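Local coordinates for protein soluble lytic transglycosylase B3 (Pseudomonas aeruginosa, PDB 5ANZ) that probably cleaves the glycan strands of bacterial peptidoglycan as a calcium-binding soluble lytic transglycosylase, and so takes part in turnover of the cell wall, at residues Q113-L116 and A117-R121; A136-A139 and I140-M143; E144-Y147 and G148-G152; A236-A239 and N240-A244; G337-A340 and D341-G345. All coordinates share one frame; numbering follows the deposited sequence.

Interaction 1. Residues Q113-L116 and A117-R121; sequences QARL and AQHAR
Arg115 runs alongside Gln118, the two side chains pointing the same way at the point where helix 106-118 gives way, through His119, to helix 120-130. The amide oxygen of Gln118 lies beside the aliphatic part of the arginine, with OE1 3.5 Å from Arg115 CD. Guanidinium and amide planes are turned 65° apart; the touch is one of the aliphatic CD with the amide oxygen, and the guanidinium end goes on to Trp141. Gln118 gets there because its CG stands opposite the backbone N (chi1 174°) and the chain continues extended; its CG also lies over one face of the His119 ring, 3.9 Å above the plane. Regular backbone bonding carries on to the junction: Gln118 N binds Ala114 O, and His119 N binds Arg115 O at 2.9 Å. His119 then leaves helical geometry and takes the N-cap position of the next helix. On the inner side, Leu116 packs against Val138, while the NE2 of Gln113 bonds to the Phe343 carbonyl, so that this junction of the lysozyme-like domain is tied to helices 134-145 and 330-343. CG of His119 stands beside its own backbone N, which brings CD2 to 3.6 Å from Arg115 O.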
# COMPACT_ATOMS: atom_id res chain seq x y z
N GLN A 113 -13.09 5.26 -14.85
CA GLN A 113 -14.49 5.34 -15.25
C GLN A 113 -14.72 4.57 -16.54
O GLN A 113 -15.77 3.94 -16.72
CB GLN A 113 -14.92 6.79 -15.43
CG GLN A 113 -14.99 7.54 -14.10
CD GLN A 113 -15.06 9.04 -14.29
OE1 GLN A 113 -14.56 9.58 -15.28
NE2 GLN A 113 -15.71 9.73 -13.34
N ALA A 114 -13.75 4.61 -17.45
CA ALA A 114 -13.87 3.88 -18.71
C ALA A 114 -13.83 2.37 -18.46
O ALA A 114 -14.55 1.61 -19.12
CB ALA A 114 -12.79 4.29 -19.68
N ARG A 115 -12.98 1.94 -17.52
CA ARG A 115 -12.89 0.52 -17.18
C ARG A 115 -14.15 0.01 -16.50
O ARG A 115 -14.57 -1.13 -16.70
CB ARG A 115 -11.68 0.26 -16.30
CG ARG A 115 -10.36 0.56 -17.01
CD ARG A 115 -10.23 -0.29 -18.25
NE ARG A 115 -9.05 0.06 -19.04
CZ ARG A 115 -7.95 -0.68 -19.12
NH1 ARG A 115 -7.88 -1.83 -18.46
NH2 ARG A 115 -6.93 -0.28 -19.87
N LEU A 116 -14.75 0.86 -15.66
CA LEU A 116 -15.96 0.49 -14.96
C LEU A 116 -17.07 0.21 -15.98
O LEU A 116 -17.89 -0.70 -15.79
CB LEU A 116 -16.37 1.60 -13.98
CG LEU A 116 -15.60 1.58 -12.66
CD1 LEU A 116 -15.69 2.95 -11.98
CD2 LEU A 116 -16.13 0.47 -11.73
N ALA A 117 -17.09 0.98 -17.07
CA ALA A 117 -18.09 0.77 -18.11
C ALA A 117 -17.76 -0.43 -18.97
O ALA A 117 -18.63 -1.23 -19.29
CB ALA A 117 -18.22 2.02 -18.97
N GLN A 118 -16.48 -0.56 -19.33
CA GLN A 118 -16.05 -1.61 -20.25
C GLN A 118 -16.27 -2.98 -19.64
O GLN A 118 -16.71 -3.91 -20.33
CB GLN A 118 -14.58 -1.43 -20.61
CG GLN A 118 -14.00 -2.56 -21.46
CD GLN A 118 -12.50 -2.41 -21.67
OE1 GLN A 118 -11.87 -1.49 -21.15
NE2 GLN A 118 -11.92 -3.33 -22.43
N HIS A 119 -15.97 -3.10 -18.36
CA HIS A 119 -16.03 -4.38 -17.67
C HIS A 119 -17.24 -4.48 -16.74
O HIS A 119 -17.21 -5.22 -15.75
CB HIS A 119 -14.75 -4.62 -16.88
CG HIS A 119 -13.53 -4.66 -17.73
ND1 HIS A 119 -13.36 -5.58 -18.74
CD2 HIS A 119 -12.42 -3.88 -17.74
CE1 HIS A 119 -12.20 -5.37 -19.34
NE2 HIS A 119 -11.61 -4.35 -18.74
N ALA A 120 -18.30 -3.74 -17.06
CA ALA A 120 -19.45 -3.64 -16.16
C ALA A 120 -20.05 -5.01 -15.82
O ALA A 120 -20.43 -5.25 -14.68
CB ALA A 120 -20.52 -2.73 -16.77
N ARG A 121 -20.14 -5.90 -16.80
CA ARG A 121 -20.75 -7.21 -16.56
C ARG A 121 -19.92 -8.02 -15.57
O ARG A 121 -20.43 -8.49 -14.55
CB ARG A 121 -20.92 -7.99 -17.85
CG ARG A 121 -21.65 -9.30 -17.60
CD ARG A 121 -21.95 -10.02 -18.88
NE ARG A 121 -20.84 -10.84 -19.34
CZ ARG A 121 -20.91 -11.69 -20.36
NH1 ARG A 121 -22.06 -11.84 -21.02
NH2 ARG A 121 -19.85 -12.40 -20.72

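Interaction 2. Residues A136-A139 and I140-M143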
# COMPACT_ATOMS: atom_id res chain seq x y z
N ALA A 136 -14.07 0.20 -5.59
CA ALA A 136 -12.87 -0.06 -4.82
C ALA A 136 -11.94 -1.04 -5.55
O ALA A 136 -10.73 -0.82 -5.58
CB ALA A 136 -13.21 -0.60 -3.44
N VAL A 137 -12.50 -2.09 -6.13
CA VAL A 137 -11.72 -3.03 -6.96
C VAL A 137 -11.01 -2.28 -8.09
O VAL A 137 -9.81 -2.45 -8.31
CB VAL A 137 -12.61 -4.13 -7.55
CG1 VAL A 137 -11.81 -5.04 -8.49
CG2 VAL A 137 -13.21 -4.98 -6.43
N VAL A 138 -11.74 -1.43 -8.79
CA VAL A 138 -11.14 -0.70 -9.90
C VAL A 138 -10.12 0.33 -9.40
O VAL A 138 -9.10 0.55 -10.04
CB VAL A 138 -12.22 -0.05 -10.79
CG1 VAL A 138 -11.59 0.93 -11.80
CG2 VAL A 138 -13.00 -1.16 -11.54
N ALA A 139 -10.36 0.94 -8.24
CA ALA A 139 -9.38 1.89 -7.72
C ALA A 139 -8.07 1.19 -7.38
O ALA A 139 -7.00 1.73 -7.64
CB ALA A 139 -9.94 2.62 -6.49
N ILE A 140 -8.15 0.00 -6.79
CA ILE A 140 -6.93 -0.74 -6.46
C ILE A 140 -6.18 -1.08 -7.75
O ILE A 140 -4.95 -0.95 -7.84
CB ILE A 140 -7.26 -2.03 -5.68
CG1 ILE A 140 -7.78 -1.72 -4.25
CG2 ILE A 140 -6.03 -2.98 -5.63
CD1 ILE A 140 -6.72 -1.43 -3.19
N TRP A 141 -6.93 -1.52 -8.75
CA TRP A 141 -6.38 -1.87 -10.05
C TRP A 141 -5.65 -0.67 -10.65
O TRP A 141 -4.56 -0.78 -11.21
CB TRP A 141 -7.52 -2.32 -10.95
CG TRP A 141 -7.18 -3.00 -12.25
CD1 TRP A 141 -6.04 -3.69 -12.58
CD2 TRP A 141 -8.04 -3.07 -13.38
NE1 TRP A 141 -6.17 -4.19 -13.86
CE2 TRP A 141 -7.38 -3.82 -14.37
CE3 TRP A 141 -9.34 -2.59 -13.64
CZ2 TRP A 141 -7.97 -4.09 -15.60
CZ3 TRP A 141 -9.92 -2.87 -14.86
CH2 TRP A 141 -9.23 -3.61 -15.83
N GLY A 142 -6.26 0.51 -10.55
CA GLY A 142 -5.62 1.73 -11.01
C GLY A 142 -4.34 2.05 -10.26
O GLY A 142 -3.33 2.42 -10.86
N MET A 143 -4.38 1.93 -8.93
CA MET A 143 -3.22 2.26 -8.11
C MET A 143 -2.09 1.23 -8.26
O MET A 143 -0.92 1.59 -8.16
CB MET A 143 -3.61 2.39 -6.63
CG MET A 143 -4.42 3.64 -6.32
SD MET A 143 -3.54 5.17 -6.67
CE MET A 143 -2.25 5.05 -5.41
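Four consecutive i to i+4 hydrogen bonds join residues 136-139 to 140-143, an unbroken alpha-helical run within helix 134-145, a largely buried helix of this lysozyme-like domain. They are uniform: Ile140 N reaches Ala136 O at 3.0 Å, Trp141 N reaches Val137 O at 3.1 Å, and Gly142 N and Met143 N follow in step on Val138 O and Ala139 O. The side chains pack against the surrounding helices. Val137 and Ile140 look toward helix 231-244, where they meet Ala239 and Thr238, whereas Val138 and Ala139 lie against Phe343 of helix 330-343. Ile140 also touches Tyr326, a residue that binds N-acetyl-D-glucosamine, which is consistent with this part of the helix backing the saccharide site. Its CG1 branch, beside the backbone N at chi1 -70°, sits 3.4 Å from Ala136 O, while CG2 stands opposite that N and points outward to Thr238. Met143, bent at both chi2 and chi3, turns its end away from the preceding turn toward helix 96-103. Trp141 sends its indole out on another side, where NE1 hydrogen-bonds to Gln204 OE1. One turn back, Val138 approaches the indole at its edge, near the ring plane, with CG2 4.5 Å from CE3.

Interaction 3. Residues E144-Y147 and G148-G152; sequences ESNY and GSHMG
The Asn146 amide runs alongside the His150 imidazole, the two planes turned 65° apart. At the edge of the imidazole, in the plane of the ring, sits Ser149 OG, 2.8 Å from His150 ND1 in a hydrogen bond that either partner could donate. Asn146 ND2 gives a hydrogen bond to the same Ser149 OG at 2.9 Å, with the hydroxyl displaced 24° from the amide plane. One serine oxygen thus links the amide to the imidazole. CG of Asn146 lies beside its carbonyl carbon (chi1 -154°), which brings ND2 to Ser149 OG. The backbone here is a type I' beta turn from Asn146 to Ser149, which carries the chain out of helix 134-145. Asn146 and Tyr147 both have positive phi, and at Gly148, also with positive phi, a side chain would be jammed against the preceding carbonyl, so glycine suits the position. Ser145 gathers the turn from the helix side: its OG accepts from Gly148 N at 2.9 Å and is also hydrogen-bonded to Gln204 O, while its carbonyl oxygen takes the His150 amide at 2.8 Å. The hydroxyl can face Gly148 because it sits between the backbone N and the carbonyl carbon. The end of Tyr147 leads away from the turn, its OH bonded to Arg108 O and its ring against Leu339 and Phe343. Glu144, on the last helical turn, touches Tyr326, which binds N-acetyl-D-glucosamine, and its OE2 makes a weak hydrogen bond to Tyr332 OH.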
# COMPACT_ATOMS: atom_id res chain seq x y z
N GLU A 144 -2.45 -0.03 -8.49
CA GLU A 144 -1.43 -1.08 -8.53
C GLU A 144 -0.72 -1.17 -9.86
O GLU A 144 0.51 -1.33 -9.88
CB GLU A 144 -2.05 -2.44 -8.18
CG GLU A 144 -2.43 -2.53 -6.71
CD GLU A 144 -1.21 -2.48 -5.81
OE1 GLU A 144 -0.15 -2.99 -6.24
OE2 GLU A 144 -1.28 -1.92 -4.70
N SER A 145 -1.45 -1.07 -10.97
CA SER A 145 -0.82 -1.25 -12.29
C SER A 145 -1.39 -0.34 -13.37
O SER A 145 -1.24 -0.63 -14.55
CB SER A 145 -0.96 -2.70 -12.73
OG SER A 145 -2.31 -3.03 -13.03
N ASN A 146 -2.05 0.75 -12.98
CA ASN A 146 -2.72 1.60 -13.96
C ASN A 146 -3.68 0.79 -14.85
O ASN A 146 -3.68 0.92 -16.07
CB ASN A 146 -1.69 2.32 -14.83
CG ASN A 146 -2.23 3.61 -15.39
OD1 ASN A 146 -3.02 4.30 -14.73
ND2 ASN A 146 -1.84 3.94 -16.61
N TYR A 147 -4.49 -0.05 -14.21
CA TYR A 147 -5.50 -0.86 -14.88
C TYR A 147 -4.85 -1.83 -15.87
O TYR A 147 -5.41 -2.10 -16.94
CB TYR A 147 -6.53 0.02 -15.57
CG TYR A 147 -7.00 1.19 -14.72
CD1 TYR A 147 -7.88 0.99 -13.66
CD2 TYR A 147 -6.62 2.49 -15.01
CE1 TYR A 147 -8.32 2.04 -12.89
CE2 TYR A 147 -7.06 3.56 -14.24
CZ TYR A 147 -7.91 3.33 -13.18
OH TYR A 147 -8.33 4.39 -12.43
N GLY A 148 -3.67 -2.32 -15.50
CA GLY A 148 -2.96 -3.30 -16.30
C GLY A 148 -1.95 -2.77 -17.31
O GLY A 148 -1.33 -3.56 -18.03
N SER A 149 -1.78 -1.45 -17.40
CA SER A 149 -0.83 -0.92 -18.38
C SER A 149 0.60 -0.80 -17.85
O SER A 149 1.54 -0.61 -18.62
CB SER A 149 -1.31 0.45 -18.87
OG SER A 149 -1.10 1.43 -17.89
N HIS A 150 0.77 -0.90 -16.53
CA HIS A 150 2.10 -0.78 -15.92
C HIS A 150 2.29 -1.87 -14.88
O HIS A 150 2.12 -1.64 -13.68
CB HIS A 150 2.29 0.60 -15.31
CG HIS A 150 2.48 1.68 -16.33
ND1 HIS A 150 1.47 2.12 -17.15
CD2 HIS A 150 3.58 2.40 -16.66
CE1 HIS A 150 1.93 3.07 -17.95
NE2 HIS A 150 3.21 3.26 -17.67
N MET A 151 2.64 -3.06 -15.36
CA MET A 151 2.82 -4.23 -14.52
C MET A 151 4.29 -4.45 -14.16
O MET A 151 4.64 -5.30 -13.34
CB MET A 151 2.25 -5.45 -15.23
CG MET A 151 0.78 -5.33 -15.57
SD MET A 151 0.15 -6.84 -16.32
CE MET A 151 0.30 -6.48 -18.07
N GLY A 152 5.14 -3.65 -14.78
CA GLY A 152 6.56 -3.92 -14.78
C GLY A 152 6.87 -4.64 -16.08
O GLY A 152 5.98 -5.10 -16.80

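Interaction 4. Residues A236-A239 and N240-A244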
# COMPACT_ATOMS: atom_id res chain seq x y z
N ALA A 236 -11.46 -10.44 -10.16
CA ALA A 236 -11.98 -11.34 -9.14
C ALA A 236 -10.94 -11.59 -8.06
O ALA A 236 -11.28 -11.71 -6.87
CB ALA A 236 -12.42 -12.65 -9.76
N SER A 237 -9.67 -11.69 -8.47
CA SER A 237 -8.59 -11.90 -7.52
C SER A 237 -8.47 -10.72 -6.56
O SER A 237 -8.31 -10.90 -5.36
CB SER A 237 -7.25 -12.14 -8.24
OG SER A 237 -7.31 -13.30 -9.04
N THR A 238 -8.55 -9.52 -7.11
CA THR A 238 -8.47 -8.31 -6.29
C THR A 238 -9.59 -8.30 -5.27
O THR A 238 -9.37 -7.99 -4.09
CB THR A 238 -8.54 -7.07 -7.17
OG1 THR A 238 -7.45 -7.10 -8.10
CG2 THR A 238 -8.47 -5.78 -6.32
N ALA A 239 -10.80 -8.62 -5.73
CA ALA A 239 -11.97 -8.61 -4.85
C ALA A 239 -11.84 -9.67 -3.77
O ALA A 239 -12.18 -9.44 -2.61
CB ALA A 239 -13.24 -8.85 -5.67
N ASN A 240 -11.38 -10.85 -4.15
CA ASN A 240 -11.19 -11.93 -3.20
C ASN A 240 -10.23 -11.52 -2.06
O ASN A 240 -10.45 -11.81 -0.88
CB ASN A 240 -10.67 -13.18 -3.93
CG ASN A 240 -10.67 -14.40 -3.06
OD1 ASN A 240 -11.66 -14.69 -2.40
ND2 ASN A 240 -9.57 -15.12 -3.05
N TYR A 241 -9.15 -10.84 -2.43
CA TYR A 241 -8.16 -10.38 -1.45
C TYR A 241 -8.75 -9.28 -0.56
O TYR A 241 -8.56 -9.29 0.66
CB TYR A 241 -6.89 -9.90 -2.17
CG TYR A 241 -5.72 -9.56 -1.25
CD1 TYR A 241 -5.62 -8.31 -0.66
CD2 TYR A 241 -4.73 -10.49 -0.99
CE1 TYR A 241 -4.56 -8.00 0.17
CE2 TYR A 241 -3.67 -10.19 -0.15
CZ TYR A 241 -3.59 -8.94 0.42
OH TYR A 241 -2.52 -8.64 1.24
N LEU A 242 -9.48 -8.34 -1.16
CA LEU A 242 -10.13 -7.31 -0.33
C LEU A 242 -11.14 -7.92 0.64
O LEU A 242 -11.27 -7.48 1.79
CB LEU A 242 -10.83 -6.26 -1.21
CG LEU A 242 -9.88 -5.28 -1.88
CD1 LEU A 242 -10.68 -4.43 -2.90
CD2 LEU A 242 -9.15 -4.37 -0.86
N LYS A 243 -11.88 -8.93 0.18
CA LYS A 243 -12.89 -9.53 1.03
C LYS A 243 -12.21 -10.28 2.17
O LYS A 243 -12.65 -10.19 3.32
CB LYS A 243 -13.82 -10.47 0.23
CG LYS A 243 -14.94 -11.13 1.04
CD LYS A 243 -15.97 -10.08 1.54
CE LYS A 243 -17.07 -10.72 2.40
NZ LYS A 243 -18.01 -11.59 1.62
N ALA A 244 -11.13 -10.99 1.86
CA ALA A 244 -10.37 -11.72 2.89
C ALA A 244 -9.78 -10.74 3.90
O ALA A 244 -9.59 -11.09 5.07
CB ALA A 244 -9.25 -12.56 2.26
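Residues 236-239 and 240-244 form one regular alpha-helical run, in which Asn240, Tyr241, Leu242 and Lys243 each donate their amide to the carbonyl four residues earlier, Leu242 N to Thr238 O at 3.0 Å with an N-H...O angle of 165°. Thr238 and Leu242 lie one turn apart on the same flank, and the methyl CG2 of the threonine comes 4.3 Å from Leu242 CD1, a loose apolar contact. Leu242 also rests on the preceding turn, with CG 3.5 Å from Thr238 O. Because its CG lies opposite the carbonyl carbon (chi1 -75°), the branch leans back along the helix toward that oxygen. Asn240 and Tyr241 take the other course: in both, CG stands opposite the backbone N, and their ends lead away from the preceding turn. Asn240 keeps CB 3.3 Å from Ala236 O but uses ND2 on the Tyr215 carbonyl. Tyr241 bonds through OH to Lys325 O, and its ring packs edge-to-face with both Tyr215 and Tyr326. Thr238 OG1 bonds to Ala234 O within the helix; Ser237 OG bonds to Asp233 O and also to Val217 N of the neighbouring loop. Ala239, small and buried, fits against Val126 and Tyr130 of helix 120-130. Helix 231-244 thereby joins two sites of this lysozyme-like domain: Asp233, in its first turn, binds the calcium ion, and through Tyr241 it packs against Thr211 and Tyr326, which bind N-acetyl-D-glucosamine.

Interaction 5. Residues G337-A340 and D341-G345; sequences GLLA and DSFKG
Leu339 and Phe343, one helical turn apart, cross obliquely, with Leu339 CG 3.7 Å from Phe343 CZ. Phenylalanine CG stands opposite its carbonyl carbon (chi1 -61°), which lays the ring back along the helix. There the ring meets the backbone too, with Leu339 O 3.5 Å above the plane and over the ring centre. Ser342 also folds back, its OG beside the backbone N at chi1 -63°, and gives a hydrogen bond of 2.7 Å to Leu338 O. That carbonyl receives Ser342 N at 2.8 Å as well, the two donors arriving from opposite faces of its plane. Asp341 N bonds to Gly337 O, and Asp341 OD2 makes a weak hydrogen bond to Trp253 NE1. At the C-terminal end of helix 330-343, Gly345, with positive phi, is the C-prime residue of a Schellman motif, in which Gly346 N reaches Asp341 O and Gly345 N reaches Ser342 O. Lys344 sends NZ to a salt bridge with Asp135 on helix 134-145. The chemistry implies a helix end secured by both apolar and polar contacts: Leu339 and Phe343 pack into the core against Ala139 and Leu116, while Ser342 OG adds a second bond to the Leu338 carbonyl, and the glycine lets the chain turn out of the helix.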
# COMPACT_ATOMS: atom_id res chain seq x y z
N GLY A 337 -9.00 5.19 -1.56
CA GLY A 337 -10.34 5.61 -1.18
C GLY A 337 -10.82 6.81 -1.98
O GLY A 337 -11.94 6.84 -2.48
N LEU A 338 -9.95 7.82 -2.08
CA LEU A 338 -10.31 9.02 -2.85
C LEU A 338 -10.46 8.75 -4.35
O LEU A 338 -11.29 9.37 -5.02
CB LEU A 338 -9.28 10.13 -2.63
CG LEU A 338 -9.21 10.71 -1.21
CD1 LEU A 338 -7.97 11.59 -1.07
CD2 LEU A 338 -10.48 11.51 -0.88
N LEU A 339 -9.66 7.83 -4.89
CA LEU A 339 -9.82 7.48 -6.29
C LEU A 339 -11.17 6.78 -6.52
O LEU A 339 -11.89 7.09 -7.47
CB LEU A 339 -8.68 6.57 -6.76
CG LEU A 339 -8.74 6.14 -8.22
CD1 LEU A 339 -8.77 7.34 -9.18
CD2 LEU A 339 -7.53 5.25 -8.52
N ALA A 340 -11.50 5.83 -5.64
CA ALA A 340 -12.80 5.17 -5.75
C ALA A 340 -13.92 6.20 -5.67
O ALA A 340 -14.85 6.17 -6.47
CB ALA A 340 -12.95 4.13 -4.65
N ASP A 341 -13.81 7.13 -4.72
CA ASP A 341 -14.81 8.20 -4.63
C ASP A 341 -14.88 9.07 -5.90
O ASP A 341 -15.95 9.51 -6.32
CB ASP A 341 -14.50 9.13 -3.44
CG ASP A 341 -14.70 8.46 -2.09
OD1 ASP A 341 -15.23 7.33 -2.03
OD2 ASP A 341 -14.36 9.11 -1.07
N SER A 342 -13.71 9.33 -6.48
CA SER A 342 -13.63 10.19 -7.67
C SER A 342 -14.41 9.63 -8.86
O SER A 342 -14.89 10.38 -9.70
CB SER A 342 -12.18 10.39 -8.08
OG SER A 342 -11.43 11.05 -7.08
N PHE A 343 -14.51 8.31 -8.95
CA PHE A 343 -15.23 7.75 -10.09
C PHE A 343 -16.69 8.21 -10.13
O PHE A 343 -17.28 8.31 -11.20
CB PHE A 343 -15.20 6.21 -10.06
CG PHE A 343 -13.81 5.62 -10.15
CD1 PHE A 343 -12.81 6.22 -10.90
CD2 PHE A 343 -13.53 4.43 -9.48
CE1 PHE A 343 -11.54 5.65 -10.97
CE2 PHE A 343 -12.26 3.84 -9.53
CZ PHE A 343 -11.26 4.44 -10.28
N LYS A 344 -17.24 8.51 -8.95
CA LYS A 344 -18.63 8.94 -8.83
C LYS A 344 -18.74 10.44 -8.56
O LYS A 344 -19.83 10.93 -8.21
CB LYS A 344 -19.33 8.17 -7.71
CG LYS A 344 -19.40 6.67 -7.94
CD LYS A 344 -20.39 6.01 -6.99
CE LYS A 344 -21.38 5.14 -7.76
NZ LYS A 344 -20.72 4.02 -8.49
N GLY A 345 -17.63 11.15 -8.72
CA GLY A 345 -17.66 12.61 -8.61
C GLY A 345 -17.27 13.15 -7.25
O GLY A 345 -17.44 14.34 -6.97

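How the interactions relate
Interaction 2 is the hub: it is buried, and interactions 1, 3, 4 and 5 all touch it. Interactions 2 and 3 share helix 134-145, the first a regular apolar run, the second its polar exit, rich in hydroxyl and amide bonds. Interaction 4 is likewise largely buried and meets interaction 2 where helices 231-244 and 134-145 pack together, but not interactions 1, 3 or 5. Interaction 1 lies at the surface, yet helix 106-118 reaches inward from it to helix 134-145. Interaction 5, partly buried, joins interactions 1 and 3 around the Phe343 ring, which Leu116 and Tyr147 both approach. Helix ends differ as well: a histidine junction in 113-121, a glycine-containing turn in 144-152 and a Schellman motif in 337-345.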